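Local coordinates for benzoylformate decarboxylase (Mycobacterium smegmatis, PDB 4Q9D), which belongs to the thiamine pyrophosphate enzyme family, tetrameric here, each subunit built of three domains, and binds a magnesium ion, at residues Met255-Glu261 with Tyr280-Gly286; Thr21-Gly25 with Met56-Phe60. Residues are numbered along the deposited sequence.

Contact 1 of 2, residues Met255-Glu261 with Tyr280-Gly286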
ATOM      1  N   MET B 255      23.821 -11.191  20.902  1.00 20.38           N
ATOM      2  CA  MET B 255      22.988 -10.748  19.796  1.00 27.58           C
ATOM      3  C   MET B 255      22.653 -11.860  18.821  1.00 30.00           C
ATOM      4  O   MET B 255      22.228 -11.586  17.703  1.00 25.19           O
ATOM      5  CB  MET B 255      23.641  -9.570  19.066  1.00 27.59           C
ATOM      6  CG  MET B 255      25.010  -9.848  18.438  1.00 29.05           C
ATOM      7  SD  MET B 255      25.635  -8.385  17.539  1.00 34.21           S
ATOM      8  CE  MET B 255      25.871  -7.253  18.892  1.00 33.99           C
ATOM      9  N   THR B 256      22.840 -13.111  19.237  1.00 23.33           N
ATOM     10  CA  THR B 256      22.460 -14.245  18.387  1.00 25.23           C
ATOM     11  C   THR B 256      21.526 -15.193  19.145  1.00 24.55           C
ATOM     12  O   THR B 256      21.468 -15.182  20.382  1.00 23.11           O
ATOM     13  CB  THR B 256      23.678 -15.075  17.945  1.00 23.33           C
ATOM     14  OG1 THR B 256      24.220 -15.726  19.103  1.00 27.24           O
ATOM     15  CG2 THR B 256      24.757 -14.188  17.312  1.00 22.40           C
ATOM     16  N   ILE B 257      20.812 -16.025  18.400  1.00 23.42           N
ATOM     17  CA  ILE B 257      19.946 -17.039  19.001  1.00 25.47           C
ATOM     18  C   ILE B 257      20.766 -18.003  19.890  1.00 29.23           C
ATOM     19  O   ILE B 257      20.453 -18.186  21.073  1.00 27.11           O
ATOM     20  CB  ILE B 257      19.165 -17.821  17.918  1.00 23.41           C
ATOM     21  CG1 ILE B 257      18.196 -16.895  17.147  1.00 27.22           C
ATOM     22  CG2 ILE B 257      18.365 -18.974  18.555  1.00 24.59           C
ATOM     23  CD1 ILE B 257      17.685 -17.528  15.849  1.00 23.33           C
ATOM     24  N   ALA B 258      21.840 -18.574  19.336  1.00 25.70           N
ATOM     25  CA  ALA B 258      22.677 -19.517  20.099  1.00 26.00           C
ATOM     26  C   ALA B 258      23.273 -18.847  21.329  1.00 26.80           C
ATOM     27  O   ALA B 258      23.377 -19.456  22.400  1.00 30.98           O
ATOM     28  CB  ALA B 258      23.802 -20.101  19.206  1.00 27.54           C
ATOM     29  N   GLY B 259      23.670 -17.588  21.192  1.00 24.69           N
ATOM     30  CA  GLY B 259      24.295 -16.886  22.309  1.00 27.62           C
ATOM     31  C   GLY B 259      23.342 -16.593  23.465  1.00 29.97           C
ATOM     32  O   GLY B 259      23.662 -16.798  24.638  1.00 31.15           O
ATOM     33  N   VAL B 260      22.164 -16.085  23.131  1.00 27.33           N
ATOM     34  CA  VAL B 260      21.125 -15.869  24.134  1.00 29.10           C
ATOM     35  C   VAL B 260      20.672 -17.180  24.775  1.00 22.01           C
ATOM     36  O   VAL B 260      20.490 -17.243  25.996  1.00 28.18           O
ATOM     37  CB  VAL B 260      19.922 -15.098  23.566  1.00 26.34           C
ATOM     38  CG1 VAL B 260      18.770 -15.070  24.571  1.00 20.65           C
ATOM     39  CG2 VAL B 260      20.336 -13.671  23.181  1.00 22.25           C
ATOM     40  N   GLU B 261      20.499 -18.221  23.954  1.00 26.57           N
ATOM     41  CA  GLU B 261      20.168 -19.548  24.476  1.00 30.43           C
ATOM     42  C   GLU B 261      21.131 -19.973  25.600  1.00 32.70           C
ATOM     43  O   GLU B 261      20.700 -20.354  26.686  1.00 29.45           O
ATOM     44  CB  GLU B 261      20.172 -20.616  23.369  1.00 27.23           C
ATOM     45  CG  GLU B 261      19.938 -22.037  23.962  1.00 35.44           C
ATOM     46  CD  GLU B 261      19.983 -23.186  22.945  1.00 36.98           C
ATOM     47  OE1 GLU B 261      20.362 -22.986  21.771  1.00 34.97           O
ATOM     48  OE2 GLU B 261      19.624 -24.314  23.337  1.00 54.69           O
ATOM     49  N   TYR B 280      17.991  -9.836  17.889  1.00 25.59           N
ATOM     50  CA  TYR B 280      19.050 -10.623  17.262  1.00 25.82           C
ATOM     51  C   TYR B 280      19.527  -9.911  16.011  1.00 27.09           C
ATOM     52  O   TYR B 280      18.743  -9.269  15.346  1.00 24.18           O
ATOM     53  CB  TYR B 280      18.520 -11.981  16.800  1.00 20.17           C
ATOM     54  CG  TYR B 280      17.931 -12.888  17.882  1.00 28.33           C
ATOM     55  CD1 TYR B 280      18.714 -13.387  18.935  1.00 24.11           C
ATOM     56  CD2 TYR B 280      16.615 -13.297  17.797  1.00 23.38           C
ATOM     57  CE1 TYR B 280      18.159 -14.232  19.899  1.00 25.51           C
ATOM     58  CE2 TYR B 280      16.056 -14.154  18.729  1.00 27.76           C
ATOM     59  CZ  TYR B 280      16.834 -14.627  19.773  1.00 27.47           C
ATOM     60  OH  TYR B 280      16.262 -15.499  20.661  1.00 23.55           O
ATOM     61  N   TYR B 281      20.828 -10.032  15.745  1.00 27.44           N
ATOM     62  CA  TYR B 281      21.481  -9.428  14.588  1.00 30.36           C
ATOM     63  C   TYR B 281      21.979 -10.521  13.643  1.00 26.87           C
ATOM     64  O   TYR B 281      21.221 -10.997  12.799  1.00 28.86           O
ATOM     65  CB  TYR B 281      22.645  -8.539  15.029  1.00 34.13           C
ATOM     66  CG  TYR B 281      23.123  -7.580  13.962  1.00 35.79           C
ATOM     67  CD1 TYR B 281      22.516  -7.538  12.714  1.00 30.08           C
ATOM     68  CD2 TYR B 281      24.183  -6.715  14.205  1.00 31.77           C
ATOM     69  CE1 TYR B 281      22.951  -6.662  11.737  1.00 41.05           C
ATOM     70  CE2 TYR B 281      24.624  -5.836  13.234  1.00 34.95           C
ATOM     71  CZ  TYR B 281      24.004  -5.814  12.002  1.00 37.19           C
ATOM     72  OH  TYR B 281      24.440  -4.940  11.033  1.00 48.11           O
ATOM     73  N   PRO B 282      23.241 -10.930  13.780  1.00 27.79           N
ATOM     74  CA  PRO B 282      23.728 -12.046  12.947  1.00 30.55           C
ATOM     75  C   PRO B 282      23.035 -13.355  13.303  1.00 27.33           C
ATOM     76  O   PRO B 282      22.506 -13.510  14.417  1.00 27.68           O
ATOM     77  CB  PRO B 282      25.216 -12.137  13.287  1.00 31.22           C
ATOM     78  CG  PRO B 282      25.356 -11.495  14.660  1.00 30.33           C
ATOM     79  CD  PRO B 282      24.197 -10.550  14.845  1.00 26.26           C
ATOM     80  N   TYR B 283      22.999 -14.274  12.342  1.00 20.96           N
ATOM     81  CA  TYR B 283      22.320 -15.545  12.536  1.00 31.82           C
ATOM     82  C   TYR B 283      23.296 -16.623  13.021  1.00 31.11           C
ATOM     83  O   TYR B 283      24.210 -16.965  12.298  1.00 29.74           O
ATOM     84  CB  TYR B 283      21.682 -16.010  11.234  1.00 26.08           C
ATOM     85  CG  TYR B 283      20.935 -17.291  11.424  1.00 25.93           C
ATOM     86  CD1 TYR B 283      19.848 -17.336  12.279  1.00 24.12           C
ATOM     87  CD2 TYR B 283      21.326 -18.473  10.773  1.00 22.97           C
ATOM     88  CE1 TYR B 283      19.129 -18.498  12.475  1.00 27.92           C
ATOM     89  CE2 TYR B 283      20.614 -19.650  10.965  1.00 30.80           C
ATOM     90  CZ  TYR B 283      19.507 -19.650  11.827  1.00 31.22           C
ATOM     91  OH  TYR B 283      18.780 -20.795  12.060  1.00 35.27           O
ATOM     92  N   VAL B 284      23.101 -17.127  14.241  1.00 28.29           N
ATOM     93  CA  VAL B 284      23.797 -18.318  14.712  1.00 23.31           C
ATOM     94  C   VAL B 284      22.723 -19.210  15.290  1.00 29.58           C
ATOM     95  O   VAL B 284      22.082 -18.842  16.272  1.00 29.89           O
ATOM     96  CB  VAL B 284      24.859 -18.014  15.788  1.00 26.50           C
ATOM     97  CG1 VAL B 284      25.569 -19.335  16.251  1.00 32.05           C
ATOM     98  CG2 VAL B 284      25.897 -17.010  15.248  1.00 25.41           C
ATOM     99  N   PRO B 285      22.512 -20.383  14.665  1.00 24.74           N
ATOM    100  CA  PRO B 285      21.345 -21.211  14.975  1.00 29.17           C
ATOM    101  C   PRO B 285      21.361 -21.777  16.394  1.00 33.77           C
ATOM    102  O   PRO B 285      22.422 -22.073  16.954  1.00 29.75           O
ATOM    103  CB  PRO B 285      21.367 -22.315  13.900  1.00 29.02           C
ATOM    104  CG  PRO B 285      22.748 -22.325  13.350  1.00 30.16           C
ATOM    105  CD  PRO B 285      23.328 -20.928  13.555  1.00 27.00           C
ATOM    106  N   GLY B 286      20.167 -21.887  16.965  1.00 27.49           N
ATOM    107  CA  GLY B 286      19.964 -22.433  18.298  1.00 29.78           C
ATOM    108  C   GLY B 286      18.472 -22.528  18.593  1.00 33.69           C
ATOM    109  O   GLY B 286      17.650 -22.469  17.678  1.00 30.93           O
TER
HETATM  110  O   HOH W   1      17.871 -17.170  22.006  1.00 23.71           O
HETATM  111  O   HOH W   2      20.843 -15.256  15.600  1.00 28.91           O

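Contact 2 of 2, residues Thr21-Gly25 with Met56-Phe60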
ATOM      1  N   THR B  21       6.324  23.854  19.308  1.00 24.59           N
ATOM      2  CA  THR B  21       6.782  25.195  18.921  1.00 26.92           C
ATOM      3  C   THR B  21       8.167  25.194  18.294  1.00 23.76           C
ATOM      4  O   THR B  21       8.765  26.249  18.045  1.00 30.05           O
ATOM      5  CB  THR B  21       6.758  26.166  20.122  1.00 26.75           C
ATOM      6  OG1 THR B  21       7.491  25.590  21.203  1.00 29.47           O
ATOM      7  CG2 THR B  21       5.297  26.400  20.569  1.00 25.92           C
ATOM      8  N   THR B  22       8.672  24.006  18.003  1.00 25.26           N
ATOM      9  CA  THR B  22       9.938  23.914  17.290  1.00 25.87           C
ATOM     10  C   THR B  22       9.746  23.063  16.044  1.00 33.56           C
ATOM     11  O   THR B  22       9.225  21.953  16.120  1.00 27.30           O
ATOM     12  CB  THR B  22      11.026  23.293  18.168  1.00 27.85           C
ATOM     13  OG1 THR B  22      11.121  24.029  19.402  1.00 26.25           O
ATOM     14  CG2 THR B  22      12.380  23.289  17.435  1.00 25.26           C
ATOM     15  N   VAL B  23      10.171  23.585  14.898  1.00 27.09           N
ATOM     16  CA  VAL B  23      10.006  22.875  13.639  1.00 24.32           C
ATOM     17  C   VAL B  23      11.377  22.553  13.078  1.00 27.91           C
ATOM     18  O   VAL B  23      12.205  23.447  12.930  1.00 22.42           O
ATOM     19  CB  VAL B  23       9.229  23.752  12.603  1.00 24.43           C
ATOM     20  CG1 VAL B  23       9.161  23.065  11.222  1.00 20.59           C
ATOM     21  CG2 VAL B  23       7.835  24.103  13.117  1.00 21.87           C
ATOM     22  N   PHE B  24      11.610  21.285  12.761  1.00 23.05           N
ATOM     23  CA  PHE B  24      12.858  20.858  12.135  1.00 21.41           C
ATOM     24  C   PHE B  24      12.570  20.635  10.676  1.00 21.76           C
ATOM     25  O   PHE B  24      11.586  19.992  10.320  1.00 22.46           O
ATOM     26  CB  PHE B  24      13.353  19.547  12.763  1.00 15.37           C
ATOM     27  CG  PHE B  24      13.686  19.690  14.212  1.00 22.58           C
ATOM     28  CD1 PHE B  24      12.687  19.670  15.159  1.00 20.87           C
ATOM     29  CD2 PHE B  24      15.003  19.904  14.617  1.00 16.56           C
ATOM     30  CE1 PHE B  24      12.978  19.839  16.525  1.00 22.32           C
ATOM     31  CE2 PHE B  24      15.303  20.082  15.957  1.00 21.90           C
ATOM     32  CZ  PHE B  24      14.289  20.060  16.917  1.00 18.26           C
ATOM     33  N   GLY B  25      13.404  21.171   9.809  1.00 22.46           N
ATOM     34  CA  GLY B  25      13.176  20.877   8.426  1.00 20.94           C
ATOM     35  C   GLY B  25      14.153  21.531   7.494  1.00 27.23           C
ATOM     36  O   GLY B  25      15.177  22.079   7.888  1.00 21.24           O
ATOM     37  N   MET B  56      17.439  14.682  13.715  1.00 17.06           N
ATOM     38  CA  MET B  56      17.613  15.756  14.692  1.00 20.97           C
ATOM     39  C   MET B  56      16.334  15.897  15.524  1.00 22.96           C
ATOM     40  O   MET B  56      16.387  16.024  16.750  1.00 21.21           O
ATOM     41  CB  MET B  56      17.909  17.073  13.959  1.00 20.69           C
ATOM     42  CG  MET B  56      18.613  18.135  14.768  1.00 20.50           C
ATOM     43  SD  MET B  56      18.985  19.571  13.724  1.00 24.96           S
ATOM     44  CE  MET B  56      20.154  18.811  12.581  1.00 19.63           C
ATOM     45  N   ALA B  57      15.181  15.852  14.859  1.00 19.62           N
ATOM     46  CA  ALA B  57      13.905  15.965  15.558  1.00 19.78           C
ATOM     47  C   ALA B  57      13.755  14.790  16.483  1.00 17.62           C
ATOM     48  O   ALA B  57      13.245  14.936  17.594  1.00 23.71           O
ATOM     49  CB  ALA B  57      12.718  16.007  14.557  1.00 14.11           C
ATOM     50  N   ASP B  58      14.195  13.620  16.015  1.00 16.86           N
ATOM     51  CA  ASP B  58      14.138  12.384  16.806  1.00 20.79           C
ATOM     52  C   ASP B  58      14.927  12.603  18.116  1.00 18.70           C
ATOM     53  O   ASP B  58      14.406  12.411  19.218  1.00 22.54           O
ATOM     54  CB  ASP B  58      14.746  11.239  15.975  1.00 15.36           C
ATOM     55  CG  ASP B  58      14.578   9.864  16.601  1.00 20.16           C
ATOM     56  OD1 ASP B  58      14.011   9.722  17.716  1.00 19.88           O
ATOM     57  OD2 ASP B  58      15.000   8.879  15.928  1.00 20.41           O
ATOM     58  N   GLY B  59      16.170  13.054  18.003  1.00 17.62           N
ATOM     59  CA  GLY B  59      16.970  13.314  19.199  1.00 18.46           C
ATOM     60  C   GLY B  59      16.359  14.371  20.118  1.00 21.11           C
ATOM     61  O   GLY B  59      16.370  14.224  21.344  1.00 20.70           O
ATOM     62  N   PHE B  60      15.798  15.424  19.518  1.00 21.70           N
ATOM     63  CA  PHE B  60      15.118  16.477  20.263  1.00 18.29           C
ATOM     64  C   PHE B  60      13.957  15.928  21.059  1.00 18.28           C
ATOM     65  O   PHE B  60      13.832  16.193  22.275  1.00 23.08           O
ATOM     66  CB  PHE B  60      14.622  17.580  19.300  1.00 19.17           C
ATOM     67  CG  PHE B  60      14.043  18.825  20.001  1.00 24.07           C
ATOM     68  CD1 PHE B  60      14.885  19.843  20.460  1.00 27.97           C
ATOM     69  CD2 PHE B  60      12.661  18.993  20.151  1.00 20.72           C
ATOM     70  CE1 PHE B  60      14.360  21.001  21.064  1.00 21.85           C
ATOM     71  CE2 PHE B  60      12.119  20.157  20.745  1.00 20.72           C
ATOM     72  CZ  PHE B  60      12.968  21.152  21.203  1.00 24.94           C
TER

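Contact 1 of 2, residues Met255-Glu261 with Tyr280-Gly286
Two backbone hydrogen bonds tie the loop 280-286, between strands 269-273 and 294-299 of the Rossmann-like central domain, around the start of helix 257-264, which follows edge strand 249-252. The amide Y281 N donates to M255 O at 2.9 Å, nearly straight at 172°, and A258 N, in the first turn of the helix, donates to V284 O at 3.1 Å. T256 is the N-cap: its OG1 accepts from G259 N at 2.9 Å, so V284 O and the cap together serve two of the amides that open the helix. A water takes the I257 amide, accepting from I257 N (2.9 Å) and donating to P282 O (2.7 Å). Another accepts from Y280 OH (2.7 Å) and donates to I257 O (2.9 Å).

Around this frame comes the packing. I257 CG1 sits 3.6 Å from the centroid of the Y280 ring, almost on its normal, a CH-pi contact, while A258 CB meets V284 CG1 at 3.5 Å. M255 SD lies at the edge of the Y281 ring, a Met-aromatic contact. In the second subunit, Y281 OH is hydrogen-bonded to S29 OG and its ring meets Y112 edge-to-face. Backbone bonds and water thus fix the loop against the helix start, and I257 on the Y280 ring supplies much of the buried surface.

Contact 2 of 2, residues Thr21-Gly25 with Met56-Phe60
Strand 22-25 belongs to the parallel sheet of the N-terminal TPP-binding domain, and helix 50-64 is the helix of a beta-alpha-beta crossover from strand 43-46 to strand 68-72, passing over strand 22-25 between them. The two short segments run roughly antiparallel, at 149°, with axes 9.2 Å apart at closest approach. T21 leads into the strand without touching the helix segment. T22 points its side chain at the helix, and its OG1 comes to 3.9 Å from F60 CZ. V23 turns to the other face, against F38, while its backbone bonds to strand 43-46. F24 faces the helix again and makes most of the contact: A57 CA stands over its ring face, 3.9 Å from the centroid in a CH-pi contact, and M56 SD lies at the ring edge, 5.3 Å from the centroid, a Met-aromatic contact. G25 ends the strand beyond reach of the helix segment.

No hydrogen bond crosses between the segments; the join is apolar and buried. Helix 408-421 closes over it, with L417 touching both F24 and F60, so C-terminal-domain side chains share this hydrophobic core. The two phenyl rings meet obliquely, planes at 58°, and the tightest approach is F24 CZ to F60 CG at 3.3 Å.

Overall arrangement
Contact 2 comes first along the chain and closes before contact 1 opens. It lies in the N-terminal TPP-binding domain, where it joins strand 22-25 to helix 50-64, whereas 255-261 with 280-286 belongs to the central domain, near the edge strand 249-252 of a different parallel sheet. The two share no strand or helix. Their centres are 36 Å apart on opposite sides of the chain's centre, and the nearest atoms stay about 17 Å apart. Their surroundings differ as well: contact 2 lies buried inside one domain, with helix 408-421 of the C-terminal domain against it, while contact 1 is partly buried and lies at the interface with the second subunit.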